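Local atomic coordinates of putative phosphosugar isomerase (Silicibacter pomeroyi DSS-3, PDB entry 3FJ1), a protein that probably binds phosphorylated or amino sugars through its two SIS domains, and may act as a sugar isomerase or aminotransferase. Residues 13-24 / 180-191; 190-199 / 311-322. One frame throughout, in Å; residues are numbered along the deposited sequence.

Contact 1: residues 13-24 / 180-191; sequences IDEIPEAVQRLL and LGNLPETLAAAS
Pro17 and Pro184 meet where helix 13-24 and helix 183-191 run antiparallel, their axes at 174° and 8.2 Å apart at the closest. Pro17 CA and Pro184 CA lie 4.3 Å apart, a proximity that compact proline rings allow. Following Pro17 outward, CB meets the carbonyl oxygen Pro184 O at 3.5 Å, and CG goes on to the backbone of Ala188, where a small methyl leaves the ring room. Lacking an amide hydrogen, Pro17 also gives its helix no bond back to the turn before, and the helix kinks here. Pro184 in turn is a knob in a hole lined by Pro17, Val20, Gln21 and Leu24.

Branched side chains fill the inner flank. With CG1 anti to the backbone N (chi1 173°), Val20 sets that methyl against Leu183 CB at 4.0 Å, which leaves CG2 for Leu187. Leu187 CD1 touches two methyls, Val20 CG2 and Ile16 CG2, each 3.9 Å away, and its side chain meets both of theirs at about a right angle. At the far end Leu24 CD1 ends against Pro184 CD, 3.7 Å off, while the same methyl rests on Leu180 O. Cutting Leu24 back to an alanine would take away CD1, and is likely to open a gap beside Pro184 and uncover Leu180 O. At the other end Ser191 OG turns back to its own helix and bonds Ala188 O at 2.6 Å. This is antiparallel helix packing with a proline knob, joining the long N-terminal helix 8-41 to helix 183-191, which lies in the chain between the strands of the two parallel sheets.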
loop_
_atom_site.group_PDB
_atom_site.type_symbol
_atom_site.label_atom_id
_atom_site.label_comp_id
_atom_site.label_asym_id
_atom_site.label_seq_id
_atom_site.Cartn_x
_atom_site.Cartn_y
_atom_site.Cartn_z
ATOM N N ILE A 13 -6.804 -22.368 -13.324
ATOM C CA ILE A 13 -6.353 -21.495 -14.403
ATOM C C ILE A 13 -7.089 -21.851 -15.713
ATOM O O ILE A 13 -7.494 -20.941 -16.468
ATOM C CB ILE A 13 -4.813 -21.579 -14.607
ATOM C CG1 ILE A 13 -4.068 -20.984 -13.413
ATOM C CG2 ILE A 13 -4.408 -20.854 -15.893
ATOM C CD1 ILE A 13 -2.553 -21.348 -13.363
ATOM N N ASP A 14 -7.281 -23.133 -15.999
ATOM C CA ASP A 14 -7.967 -23.526 -17.234
ATOM C C ASP A 14 -9.478 -23.268 -17.177
ATOM O O ASP A 14 -10.160 -23.307 -18.204
ATOM C CB ASP A 14 -7.662 -24.969 -17.584
ATOM C CG ASP A 14 -6.275 -25.132 -18.153
ATOM O OD1 ASP A 14 -5.855 -24.249 -18.924
ATOM O OD2 ASP A 14 -5.596 -26.121 -17.815
ATOM N N GLU A 15 -9.998 -23.046 -15.976
ATOM C CA GLU A 15 -11.410 -22.616 -15.816
ATOM C C GLU A 15 -11.610 -21.102 -15.851
ATOM O O GLU A 15 -12.763 -20.673 -15.878
ATOM C CB GLU A 15 -11.986 -23.094 -14.471
ATOM C CG GLU A 15 -12.095 -24.601 -14.309
ATOM C CD GLU A 15 -12.371 -25.089 -12.876
ATOM O OE1 GLU A 15 -12.243 -24.299 -11.910
ATOM O OE2 GLU A 15 -12.686 -26.319 -12.713
ATOM N N ILE A 16 -10.522 -20.298 -15.819
ATOM C CA ILE A 16 -10.663 -18.834 -15.795
ATOM C C ILE A 16 -11.473 -18.275 -16.978
ATOM O O ILE A 16 -12.409 -17.507 -16.767
ATOM C CB ILE A 16 -9.301 -18.083 -15.628
ATOM C CG1 ILE A 16 -8.742 -18.231 -14.206
ATOM C CG2 ILE A 16 -9.424 -16.559 -15.994
ATOM C CD1 ILE A 16 -7.260 -17.807 -14.052
ATOM N N PRO A 17 -11.149 -18.657 -18.222
ATOM C CA PRO A 17 -11.974 -18.123 -19.323
ATOM C C PRO A 17 -13.505 -18.384 -19.212
ATOM O O PRO A 17 -14.292 -17.444 -19.436
ATOM C CB PRO A 17 -11.382 -18.806 -20.559
ATOM C CG PRO A 17 -9.947 -19.098 -20.169
ATOM C CD PRO A 17 -10.037 -19.485 -18.724
ATOM N N GLU A 18 -13.932 -19.608 -18.853
ATOM C CA GLU A 18 -15.354 -19.912 -18.729
ATOM C C GLU A 18 -15.989 -19.240 -17.513
ATOM O O GLU A 18 -17.174 -18.918 -17.536
ATOM C CB GLU A 18 -15.602 -21.426 -18.634
ATOM C CG GLU A 18 -16.986 -21.831 -19.123
ATOM C CD GLU A 18 -17.110 -21.739 -20.643
ATOM O OE1 GLU A 18 -16.083 -21.972 -21.312
ATOM O OE2 GLU A 18 -18.213 -21.438 -21.158
ATOM N N ALA A 19 -15.206 -19.064 -16.448
ATOM C CA ALA A 19 -15.680 -18.376 -15.253
ATOM C C ALA A 19 -16.030 -16.938 -15.639
ATOM O O ALA A 19 -17.083 -16.431 -15.279
ATOM C CB ALA A 19 -14.608 -18.380 -14.156
ATOM N N VAL A 20 -15.121 -16.263 -16.347
ATOM C CA VAL A 20 -15.397 -14.917 -16.860
ATOM C C VAL A 20 -16.630 -14.908 -17.763
ATOM O O VAL A 20 -17.448 -13.997 -17.702
ATOM C CB VAL A 20 -14.140 -14.330 -17.563
ATOM C CG1 VAL A 20 -14.457 -13.015 -18.250
ATOM C CG2 VAL A 20 -12.996 -14.154 -16.534
ATOM N N GLN A 21 -16.772 -15.934 -18.594
ATOM C CA GLN A 21 -17.945 -16.045 -19.458
ATOM C C GLN A 21 -19.223 -16.134 -18.634
ATOM O O GLN A 21 -20.197 -15.457 -18.957
ATOM C CB GLN A 21 -17.849 -17.242 -20.411
ATOM C CG GLN A 21 -18.951 -17.303 -21.468
ATOM C CD GLN A 21 -18.941 -16.083 -22.354
ATOM O OE1 GLN A 21 -19.813 -15.210 -22.240
ATOM N NE2 GLN A 21 -17.921 -15.959 -23.174
ATOM N N ARG A 22 -19.204 -16.906 -17.553
ATOM C CA ARG A 22 -20.394 -17.033 -16.695
ATOM C C ARG A 22 -20.727 -15.709 -16.034
ATOM O O ARG A 22 -21.876 -15.345 -15.954
ATOM C CB ARG A 22 -20.238 -18.134 -15.644
ATOM C CG ARG A 22 -20.256 -19.518 -16.246
ATOM C CD ARG A 22 -20.269 -20.606 -15.202
ATOM N NE ARG A 22 -19.879 -21.869 -15.826
ATOM C CZ ARG A 22 -18.614 -22.276 -15.979
ATOM N NH1 ARG A 22 -17.594 -21.521 -15.568
ATOM N NH2 ARG A 22 -18.368 -23.438 -16.560
ATOM N N LEU A 23 -19.701 -14.988 -15.582
ATOM C CA LEU A 23 -19.886 -13.676 -14.967
ATOM C C LEU A 23 -20.470 -12.689 -15.994
ATOM O O LEU A 23 -21.406 -11.985 -15.701
ATOM C CB LEU A 23 -18.548 -13.169 -14.395
ATOM C CG LEU A 23 -18.571 -11.738 -13.871
ATOM C CD1 LEU A 23 -19.630 -11.537 -12.782
ATOM C CD2 LEU A 23 -17.153 -11.413 -13.430
ATOM N N LEU A 24 -19.922 -12.669 -17.200
ATOM C CA LEU A 24 -20.439 -11.816 -18.274
ATOM C C LEU A 24 -21.910 -12.134 -18.581
ATOM O O LEU A 24 -22.730 -11.221 -18.716
ATOM C CB LEU A 24 -19.576 -11.935 -19.526
ATOM C CG LEU A 24 -18.173 -11.322 -19.506
ATOM C CD1 LEU A 24 -17.274 -11.857 -20.621
ATOM C CD2 LEU A 24 -18.235 -9.763 -19.549
ATOM N N LEU A 180 -14.121 -6.246 -22.543
ATOM C CA LEU A 180 -14.632 -7.164 -21.505
ATOM C C LEU A 180 -15.338 -8.358 -22.155
ATOM O O LEU A 180 -15.145 -9.514 -21.739
ATOM C CB LEU A 180 -15.592 -6.428 -20.565
ATOM C CG LEU A 180 -14.945 -5.445 -19.584
ATOM C CD1 LEU A 180 -16.008 -4.430 -19.019
ATOM C CD2 LEU A 180 -14.148 -6.189 -18.439
ATOM N N GLY A 181 -16.152 -8.062 -23.161
ATOM C CA GLY A 181 -16.906 -9.078 -23.894
ATOM C C GLY A 181 -16.023 -10.131 -24.529
ATOM O O GLY A 181 -16.415 -11.293 -24.656
ATOM N N ASN A 182 -14.847 -9.720 -24.980
ATOM C CA ASN A 182 -13.875 -10.640 -25.587
ATOM C C ASN A 182 -12.883 -11.290 -24.622
ATOM O O ASN A 182 -12.028 -12.066 -25.057
ATOM C CB ASN A 182 -13.079 -9.919 -26.666
ATOM C CG ASN A 182 -13.939 -9.532 -27.857
ATOM O OD1 ASN A 182 -14.759 -10.326 -28.322
ATOM N ND2 ASN A 182 -13.779 -8.294 -28.328
ATOM N N LEU A 183 -12.984 -11.004 -23.322
ATOM C CA LEU A 183 -12.024 -11.541 -22.370
ATOM C C LEU A 183 -11.881 -13.054 -22.319
ATOM O O LEU A 183 -10.770 -13.515 -22.148
ATOM C CB LEU A 183 -12.246 -11.022 -20.951
ATOM C CG LEU A 183 -11.520 -9.734 -20.580
ATOM C CD1 LEU A 183 -11.921 -9.333 -19.131
ATOM C CD2 LEU A 183 -9.999 -9.858 -20.734
ATOM N N PRO A 184 -12.987 -13.814 -22.378
ATOM C CA PRO A 184 -12.812 -15.270 -22.383
ATOM C C PRO A 184 -11.830 -15.744 -23.477
ATOM O O PRO A 184 -10.972 -16.552 -23.193
ATOM C CB PRO A 184 -14.221 -15.780 -22.612
ATOM C CG PRO A 184 -15.106 -14.702 -21.983
ATOM C CD PRO A 184 -14.421 -13.425 -22.338
ATOM N N GLU A 185 -11.927 -15.176 -24.677
ATOM C CA GLU A 185 -11.004 -15.504 -25.782
ATOM C C GLU A 185 -9.576 -15.103 -25.429
ATOM O O GLU A 185 -8.649 -15.908 -25.546
ATOM C CB GLU A 185 -11.425 -14.793 -27.084
ATOM C CG GLU A 185 -10.589 -15.134 -28.312
ATOM C CD GLU A 185 -10.979 -14.372 -29.580
ATOM O OE1 GLU A 185 -11.121 -13.132 -29.558
ATOM O OE2 GLU A 185 -11.100 -15.032 -30.632
ATOM N N THR A 186 -9.409 -13.840 -25.029
ATOM C CA THR A 186 -8.118 -13.281 -24.670
ATOM C C THR A 186 -7.469 -14.104 -23.569
ATOM O O THR A 186 -6.270 -14.420 -23.644
ATOM C CB THR A 186 -8.281 -11.806 -24.209
ATOM O OG1 THR A 186 -8.887 -11.043 -25.260
ATOM C CG2 THR A 186 -6.915 -11.154 -23.862
ATOM N N LEU A 187 -8.253 -14.454 -22.540
ATOM C CA LEU A 187 -7.693 -15.147 -21.372
ATOM C C LEU A 187 -7.393 -16.596 -21.663
ATOM O O LEU A 187 -6.446 -17.165 -21.089
ATOM C CB LEU A 187 -8.584 -14.998 -20.134
ATOM C CG LEU A 187 -8.746 -13.527 -19.678
ATOM C CD1 LEU A 187 -9.614 -13.439 -18.405
ATOM C CD2 LEU A 187 -7.405 -12.809 -19.471
ATOM N N ALA A 188 -8.165 -17.183 -22.569
ATOM C CA ALA A 188 -7.891 -18.549 -23.015
ATOM C C ALA A 188 -6.486 -18.559 -23.636
ATOM O O ALA A 188 -5.649 -19.382 -23.271
ATOM C CB ALA A 188 -8.920 -19.013 -24.012
ATOM N N ALA A 189 -6.242 -17.622 -24.561
ATOM C CA ALA A 189 -4.947 -17.459 -25.212
ATOM C C ALA A 189 -3.854 -17.226 -24.175
ATOM O O ALA A 189 -2.820 -17.926 -24.150
ATOM C CB ALA A 189 -5.023 -16.315 -26.212
ATOM N N ALA A 190 -4.080 -16.237 -23.271
ATOM C CA ALA A 190 -3.133 -15.966 -22.206
ATOM C C ALA A 190 -2.761 -17.177 -21.341
ATOM O O ALA A 190 -1.626 -17.287 -20.885
ATOM C CB ALA A 190 -3.697 -14.823 -21.292
ATOM N N SER A 191 -3.710 -18.080 -21.092
ATOM C CA SER A 191 -3.449 -19.228 -20.245
ATOM C C SER A 191 -2.554 -20.252 -20.954
ATOM O O SER A 191 -2.043 -21.150 -20.310
ATOM C CB SER A 191 -4.748 -19.905 -19.821
ATOM O OG SER A 191 -5.405 -20.526 -20.916
#

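Contact 2: residues 190-199 / 311-322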
loop_
_atom_site.group_PDB
_atom_site.type_symbol
_atom_site.label_atom_id
_atom_site.label_comp_id
_atom_site.label_asym_id
_atom_site.label_seq_id
_atom_site.Cartn_x
_atom_site.Cartn_y
_atom_site.Cartn_z
ATOM N N ALA A 190 -4.080 -16.237 -23.271
ATOM C CA ALA A 190 -3.133 -15.966 -22.206
ATOM C C ALA A 190 -2.761 -17.177 -21.341
ATOM O O ALA A 190 -1.626 -17.287 -20.885
ATOM C CB ALA A 190 -3.697 -14.823 -21.292
ATOM N N SER A 191 -3.710 -18.080 -21.092
ATOM C CA SER A 191 -3.449 -19.228 -20.245
ATOM C C SER A 191 -2.554 -20.252 -20.954
ATOM O O SER A 191 -2.043 -21.150 -20.310
ATOM C CB SER A 191 -4.748 -19.905 -19.821
ATOM O OG SER A 191 -5.405 -20.526 -20.916
ATOM N N ARG A 192 -2.398 -20.124 -22.268
ATOM C CA ARG A 192 -1.543 -21.045 -23.043
ATOM C C ARG A 192 -0.068 -20.566 -23.122
ATOM O O ARG A 192 0.744 -21.138 -23.870
ATOM C CB ARG A 192 -2.156 -21.266 -24.436
ATOM C CG ARG A 192 -3.525 -21.982 -24.383
ATOM C CD ARG A 192 -4.068 -22.392 -25.790
ATOM N NE ARG A 192 -4.627 -21.259 -26.552
ATOM C CZ ARG A 192 -5.919 -20.875 -26.565
ATOM N NH1 ARG A 192 -6.869 -21.559 -25.898
ATOM N NH2 ARG A 192 -6.297 -19.811 -27.294
ATOM N N ILE A 193 0.287 -19.553 -22.336
ATOM C CA ILE A 193 1.625 -18.994 -22.287
ATOM C C ILE A 193 2.204 -19.366 -20.909
ATOM O O ILE A 193 1.474 -19.304 -19.900
ATOM C CB ILE A 193 1.579 -17.467 -22.421
ATOM C CG1 ILE A 193 1.094 -17.096 -23.832
ATOM C CG2 ILE A 193 2.950 -16.860 -22.078
ATOM C CD1 ILE A 193 0.737 -15.648 -24.006
ATOM N N ASP A 194 3.446 -19.855 -20.867
ATOM C CA ASP A 194 4.035 -20.181 -19.566
ATOM C C ASP A 194 5.496 -19.783 -19.394
ATOM O O ASP A 194 6.125 -20.153 -18.421
ATOM C CB ASP A 194 3.726 -21.628 -19.157
ATOM C CG ASP A 194 4.314 -22.649 -20.081
ATOM O OD1 ASP A 194 5.307 -22.348 -20.781
ATOM O OD2 ASP A 194 3.812 -23.794 -20.048
ATOM N N TRP A 195 5.999 -18.966 -20.319
ATOM C CA TRP A 195 7.293 -18.292 -20.157
ATOM C C TRP A 195 8.439 -19.174 -19.681
ATOM O O TRP A 195 9.062 -18.885 -18.646
ATOM C CB TRP A 195 7.165 -17.066 -19.225
ATOM C CG TRP A 195 6.210 -16.003 -19.689
ATOM C CD1 TRP A 195 5.916 -15.678 -20.982
ATOM C CD2 TRP A 195 5.479 -15.070 -18.870
ATOM N NE1 TRP A 195 5.033 -14.650 -21.018
ATOM C CE2 TRP A 195 4.755 -14.238 -19.740
ATOM C CE3 TRP A 195 5.385 -14.852 -17.494
ATOM C CZ2 TRP A 195 3.910 -13.208 -19.280
ATOM C CZ3 TRP A 195 4.546 -13.853 -17.041
ATOM C CH2 TRP A 195 3.817 -13.037 -17.940
ATOM N N PRO A 196 8.784 -20.200 -20.469
ATOM C CA PRO A 196 9.858 -21.148 -20.082
ATOM C C PRO A 196 11.209 -20.504 -19.726
ATOM O O PRO A 196 11.886 -20.965 -18.813
ATOM C CB PRO A 196 9.989 -22.072 -21.305
ATOM C CG PRO A 196 9.284 -21.389 -22.420
ATOM C CD PRO A 196 8.229 -20.502 -21.810
ATOM N N GLU A 197 11.576 -19.457 -20.447
ATOM C CA GLU A 197 12.817 -18.719 -20.200
ATOM C C GLU A 197 12.824 -18.103 -18.791
ATOM O O GLU A 197 13.860 -18.085 -18.136
ATOM C CB GLU A 197 13.046 -17.664 -21.283
ATOM C CG GLU A 197 11.977 -16.538 -21.364
ATOM C CD GLU A 197 10.582 -16.987 -21.907
ATOM O OE1 GLU A 197 10.368 -18.145 -22.292
ATOM O OE2 GLU A 197 9.709 -16.180 -21.959
HETATM N N MSE A 198 11.669 -17.629 -18.298
HETATM C CA MSE A 198 11.585 -17.110 -16.937
HETATM C C MSE A 198 11.718 -18.248 -15.921
HETATM O O MSE A 198 12.338 -18.092 -14.901
HETATM C CB MSE A 198 10.252 -16.379 -16.710
HETATM C CG MSE A 198 9.984 -16.001 -15.259
HETATM SE SE MSE A 198 11.194 -14.620 -14.636
HETATM C CE MSE A 198 10.406 -13.235 -15.710
ATOM N N ARG A 199 11.115 -19.394 -16.215
ATOM C CA ARG A 199 11.161 -20.518 -15.289
ATOM C C ARG A 199 12.629 -20.968 -15.094
ATOM O O ARG A 199 13.067 -21.238 -13.974
ATOM C CB ARG A 199 10.260 -21.664 -15.755
ATOM C CG ARG A 199 8.838 -21.241 -16.105
ATOM C CD ARG A 199 7.815 -22.361 -16.076
ATOM N NE ARG A 199 8.195 -23.561 -16.838
ATOM C CZ ARG A 199 7.893 -23.807 -18.104
ATOM N NH1 ARG A 199 7.246 -22.944 -18.845
ATOM N NH2 ARG A 199 8.280 -24.943 -18.651
ATOM N N SER A 311 -4.978 -10.162 -18.721
ATOM C CA SER A 311 -4.336 -11.122 -19.593
ATOM C C SER A 311 -2.909 -11.448 -19.045
ATOM O O SER A 311 -2.476 -12.604 -18.975
ATOM C CB SER A 311 -4.296 -10.546 -21.019
ATOM O OG SER A 311 -3.481 -11.352 -21.853
ATOM N N LEU A 312 -2.187 -10.419 -18.626
ATOM C CA LEU A 312 -0.820 -10.594 -18.121
ATOM C C LEU A 312 -0.758 -11.471 -16.867
ATOM O O LEU A 312 0.104 -12.313 -16.741
ATOM C CB LEU A 312 -0.209 -9.222 -17.800
ATOM C CG LEU A 312 -0.207 -8.169 -18.900
ATOM C CD1 LEU A 312 0.457 -6.884 -18.420
ATOM C CD2 LEU A 312 0.517 -8.736 -20.148
ATOM N N ILE A 313 -1.679 -11.247 -15.924
ATOM C CA ILE A 313 -1.699 -12.031 -14.699
ATOM C C ILE A 313 -2.056 -13.491 -14.984
ATOM O O ILE A 313 -1.550 -14.368 -14.305
ATOM C CB ILE A 313 -2.579 -11.415 -13.589
ATOM C CG1 ILE A 313 -2.161 -11.962 -12.198
ATOM C CG2 ILE A 313 -4.113 -11.544 -13.906
ATOM C CD1 ILE A 313 -0.754 -11.516 -11.675
ATOM N N VAL A 314 -2.928 -13.752 -15.955
ATOM C CA VAL A 314 -3.253 -15.146 -16.322
ATOM C C VAL A 314 -1.975 -15.850 -16.851
ATOM O O VAL A 314 -1.672 -17.008 -16.464
ATOM C CB VAL A 314 -4.453 -15.249 -17.284
ATOM C CG1 VAL A 314 -4.573 -16.677 -17.844
ATOM C CG2 VAL A 314 -5.793 -14.824 -16.551
ATOM N N SER A 315 -1.230 -15.166 -17.708
ATOM C CA SER A 315 0.034 -15.725 -18.205
ATOM C C SER A 315 1.019 -15.965 -17.041
ATOM O O SER A 315 1.719 -16.981 -16.988
ATOM C CB SER A 315 0.636 -14.844 -19.281
ATOM O OG SER A 315 -0.165 -14.879 -20.474
ATOM N N PHE A 316 1.064 -15.018 -16.115
ATOM C CA PHE A 316 1.929 -15.168 -14.947
ATOM C C PHE A 316 1.537 -16.395 -14.124
ATOM O O PHE A 316 2.408 -17.159 -13.688
ATOM C CB PHE A 316 1.882 -13.907 -14.066
ATOM C CG PHE A 316 2.676 -14.043 -12.786
ATOM C CD1 PHE A 316 4.023 -13.837 -12.778
ATOM C CD2 PHE A 316 2.064 -14.382 -11.598
ATOM C CE1 PHE A 316 4.747 -13.968 -11.598
ATOM C CE2 PHE A 316 2.787 -14.529 -10.434
ATOM C CZ PHE A 316 4.109 -14.317 -10.430
ATOM N N TYR A 317 0.238 -16.541 -13.862
ATOM C CA TYR A 317 -0.269 -17.669 -13.074
ATOM C C TYR A 317 0.165 -18.995 -13.697
ATOM O O TYR A 317 0.588 -19.937 -13.021
ATOM C CB TYR A 317 -1.798 -17.646 -12.995
ATOM C CG TYR A 317 -2.449 -16.540 -12.157
ATOM C CD1 TYR A 317 -1.858 -16.042 -10.993
ATOM C CD2 TYR A 317 -3.719 -16.079 -12.489
ATOM C CE1 TYR A 317 -2.503 -15.067 -10.218
ATOM C CE2 TYR A 317 -4.364 -15.103 -11.719
ATOM C CZ TYR A 317 -3.754 -14.616 -10.588
ATOM O OH TYR A 317 -4.425 -13.642 -9.846
ATOM N N SER A 318 0.011 -19.041 -15.014
ATOM C CA SER A 318 0.394 -20.181 -15.828
ATOM C C SER A 318 1.906 -20.456 -15.710
ATOM O O SER A 318 2.303 -21.591 -15.514
ATOM C CB SER A 318 -0.031 -19.931 -17.281
ATOM O OG SER A 318 0.386 -21.003 -18.113
HETATM N N MSE A 319 2.740 -19.419 -15.791
HETATM C CA MSE A 319 4.194 -19.574 -15.588
HETATM C C MSE A 319 4.514 -20.174 -14.202
HETATM O O MSE A 319 5.262 -21.178 -14.084
HETATM C CB MSE A 319 4.923 -18.252 -15.795
HETATM C CG MSE A 319 6.445 -18.297 -15.708
HETATM SE SE MSE A 319 7.110 -18.314 -13.868
HETATM C CE MSE A 319 6.771 -16.413 -13.461
ATOM N N VAL A 320 3.885 -19.608 -13.163
ATOM C CA VAL A 320 4.119 -20.064 -11.770
ATOM C C VAL A 320 3.690 -21.526 -11.584
ATOM O O VAL A 320 4.419 -22.318 -10.993
ATOM C CB VAL A 320 3.426 -19.141 -10.754
ATOM C CG1 VAL A 320 3.433 -19.735 -9.315
ATOM C CG2 VAL A 320 4.101 -17.723 -10.760
ATOM N N GLU A 321 2.539 -21.904 -12.117
ATOM C CA GLU A 321 2.091 -23.294 -11.972
ATOM C C GLU A 321 3.082 -24.234 -12.670
ATOM O O GLU A 321 3.417 -25.299 -12.130
ATOM C CB GLU A 321 0.669 -23.462 -12.499
ATOM C CG GLU A 321 0.032 -24.807 -12.171
ATOM C CD GLU A 321 0.517 -25.975 -13.006
ATOM O OE1 GLU A 321 0.896 -25.809 -14.213
ATOM O OE2 GLU A 321 0.467 -27.109 -12.450
ATOM N N ALA A 322 3.534 -23.873 -13.874
ATOM C CA ALA A 322 4.477 -24.711 -14.602
ATOM C C ALA A 322 5.799 -24.802 -13.822
ATOM O O ALA A 322 6.413 -25.855 -13.765
ATOM C CB ALA A 322 4.719 -24.164 -16.005
#
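Ala190 and Ser315 bring their CA atoms to 5.1 Å, and Asp194 and Met319 to 4.0 Å, as the chain leaves helix 183-191 and runs along helix 311-322 to the start of helix 196-204. Serines suit this close approach: they are small, and their hydroxyls meet carbonyls of the last helical turn and of the loop after it. Ser315 OG donates to Ala190 O at 2.8 Å, and Ser318 OG to Ile193 O at 2.7 Å, reaching the latter from above the carbonyl plane. Arg10 of helix 8-41 also binds the Ser318 hydroxyl.

Trp195, at the N-cap position of helix 196-204, lays one ring face over Ser315 CB, 3.6 Å from the plane, while its far rim atom CZ3 meets Phe316 CA. Its NE1 is satisfied by Glu298 O. Met319, a selenomethionine, crosses the indole at about a right angle; bent at chi2 and chi3, its flexible chain brings CE near one conformer of Met198, also a selenomethionine. Arg199 slides past Met319 in the opposite direction and spreads its guanidinium over the Ala322 methyl. Its NH1 gives a hydrogen bond of 3.0 Å to Asp194 O and, through a bent, weak hydrogen bond, a salt bridge to Asp194 OD1, tying the loop to the new helix, and NE pairs with Glu326. The arrangement is a buried turn from one helix to the next, packed along helix 308-326, the last helix of the second SIS domain, an alpha/beta fold with a five-stranded parallel sheet.

How the contacts relate
Contact 1 and contact 2 follow one another along the chain, with centres 15 Å apart, and share Ala190 and Ser191 at the end of helix 183-191. That helix leans on helix 13-24 along one flank and on helix 311-322 along another. The three are in direct touch: Leu187 CD2 comes within 3.5 Å of Ser311 CA, and Ile13 CD1 within 3.5 Å of Tyr317 O. Arg10, one turn before residues 13-24, adds polar ties by bonding Ser191 O, Ser318 OG and Asp14 OD1. Together the contacts fasten helix 8-41 and helix 183-191 to helix 308-326 of the second alpha/beta unit; neither includes an identified sugar-binding residue.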